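Local atomic coordinates of beta-lactamase Mb2281c (Mycobacterium bovis, PDB entry 3I7J), a protein that probably hydrolyses beta-lactams or related amide or ester substrates, as a member of the serine beta-lactamase family. Residues Asn198-Gly203 with Asn208-His213. Sequence-based numbering, arbitrary orientation.
Sequences NDWGLG and NSKSPH
The ammonium of K210 reaches across to the backbone and side chain of the 198-203 segment, and two hydrogen bonds define the contact. K210 NZ donates to OD1 of N198 at 2.8 Å. The C=O...N angle of this bond is 148°, and the donor is tilted out of the amide plane. The second bond, 3.0 Å from K210 NZ to the main-chain O of D199, lies nearer the carbonyl plane, tilted by 16°. The lysine chain is extended beyond CG, which carries the charge the full length of the side chain; K210 CE passes 3.2 Å from N198 OD1. N198 turns CG anti to its own nitrogen (chi1 -169°), and although its CB leads away from K210, the amide oxygen still meets the ammonium. The charge itself is answered by a salt bridge from NZ to OE2 of E205, with a weak hydrogen bond to the carbonyl of I206. The carboxylate of D199 takes no such part: D199 OD1 is 6.5 Å from K210 NZ. D199 OD2 instead lies against the N208 side chain, 3.7 Å from N208 CB. W200 contributes little here, its CE3 standing 4.3 Å from K210 NZ; its indole meets H78 edge-to-face and also touches Y99, which probably belongs to the (S/Y)xN element accompanying the SxxK pair S40 and K43, as in serine beta-lactamases. K210 thus ties together the loops on either side of strand 205-206, an outermost strand of the six-stranded antiparallel sheet, while N198 packs on strand 187-189 and L202 on helix 171-177.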
# COMPACT_ATOMS: atom_id res chain seq x y z
N ASN A 198 6.74 -5.56 13.51
CA ASN A 198 6.55 -5.28 12.09
C ASN A 198 5.06 -5.02 11.89
O ASN A 198 4.34 -5.83 11.33
CB ASN A 198 7.02 -6.47 11.23
CG ASN A 198 7.11 -6.12 9.75
OD1 ASN A 198 7.22 -4.95 9.39
ND2 ASN A 198 7.08 -7.12 8.89
N ASP A 199 4.62 -3.86 12.37
CA ASP A 199 3.21 -3.45 12.30
C ASP A 199 2.61 -3.35 10.92
O ASP A 199 3.23 -2.85 9.98
CB ASP A 199 3.03 -2.12 13.01
CG ASP A 199 3.18 -2.23 14.51
OD1 ASP A 199 3.36 -3.37 15.01
OD2 ASP A 199 3.12 -1.18 15.19
N TRP A 200 1.37 -3.80 10.81
CA TRP A 200 0.65 -3.74 9.55
C TRP A 200 -0.82 -3.42 9.85
O TRP A 200 -1.35 -3.79 10.90
CB TRP A 200 0.77 -5.08 8.82
CG TRP A 200 1.04 -4.95 7.34
CD1 TRP A 200 0.14 -4.67 6.36
CD2 TRP A 200 2.32 -5.03 6.70
NE1 TRP A 200 0.77 -4.57 5.14
CE2 TRP A 200 2.11 -4.79 5.32
CE3 TRP A 200 3.63 -5.29 7.14
CZ2 TRP A 200 3.16 -4.80 4.38
CZ3 TRP A 200 4.67 -5.30 6.21
CH2 TRP A 200 4.42 -5.05 4.85
N GLY A 201 -1.45 -2.71 8.93
CA GLY A 201 -2.85 -2.35 9.10
C GLY A 201 -3.67 -3.32 8.27
O GLY A 201 -3.29 -4.49 8.15
N LEU A 202 -4.77 -2.85 7.70
CA LEU A 202 -5.60 -3.71 6.86
C LEU A 202 -5.18 -3.60 5.40
O LEU A 202 -5.91 -3.06 4.57
CB LEU A 202 -7.09 -3.34 6.99
CG LEU A 202 -7.79 -3.63 8.31
CD1 LEU A 202 -9.22 -3.09 8.25
CD2 LEU A 202 -7.80 -5.12 8.57
N GLY A 203 -3.99 -4.11 5.10
CA GLY A 203 -3.50 -4.06 3.73
C GLY A 203 -2.47 -2.97 3.52
O GLY A 203 -1.74 -2.97 2.54
N ASN A 208 5.34 2.83 12.18
CA ASN A 208 5.60 2.71 13.60
C ASN A 208 6.98 3.34 13.75
O ASN A 208 7.17 4.50 13.37
CB ASN A 208 5.64 1.24 14.01
CG ASN A 208 5.74 1.07 15.51
OD1 ASN A 208 4.85 1.47 16.25
ND2 ASN A 208 6.83 0.48 15.96
N SER A 209 7.94 2.60 14.29
CA SER A 209 9.29 3.15 14.44
C SER A 209 10.34 2.19 13.87
O SER A 209 11.44 2.07 14.41
CB SER A 209 9.58 3.43 15.93
OG SER A 209 9.40 2.26 16.71
N LYS A 210 9.99 1.53 12.77
CA LYS A 210 10.87 0.59 12.09
C LYS A 210 12.15 1.28 11.63
O LYS A 210 12.15 2.46 11.27
CB LYS A 210 10.16 -0.02 10.88
CG LYS A 210 9.00 -0.92 11.24
CD LYS A 210 8.21 -1.34 10.00
CE LYS A 210 6.86 -1.93 10.40
NZ LYS A 210 6.07 -2.36 9.20
N SER A 211 13.24 0.53 11.64
CA SER A 211 14.52 1.07 11.25
C SER A 211 15.48 -0.06 10.94
O SER A 211 15.62 -0.99 11.72
CB SER A 211 15.09 1.92 12.40
OG SER A 211 16.36 2.45 12.07
N PRO A 212 16.15 -0.00 9.77
CA PRO A 212 16.02 1.06 8.77
C PRO A 212 14.65 0.94 8.10
O PRO A 212 13.97 -0.08 8.26
CB PRO A 212 17.17 0.77 7.82
CG PRO A 212 17.21 -0.72 7.82
CD PRO A 212 17.04 -1.07 9.30
N HIS A 213 14.24 1.97 7.36
CA HIS A 213 12.93 1.95 6.70
C HIS A 213 12.97 2.76 5.40
O HIS A 213 13.94 3.47 5.14
CB HIS A 213 11.87 2.55 7.63
CG HIS A 213 10.46 2.16 7.27
ND1 HIS A 213 10.02 0.86 7.32
CD2 HIS A 213 9.41 2.91 6.85
CE1 HIS A 213 8.75 0.82 6.95
NE2 HIS A 213 8.36 2.04 6.66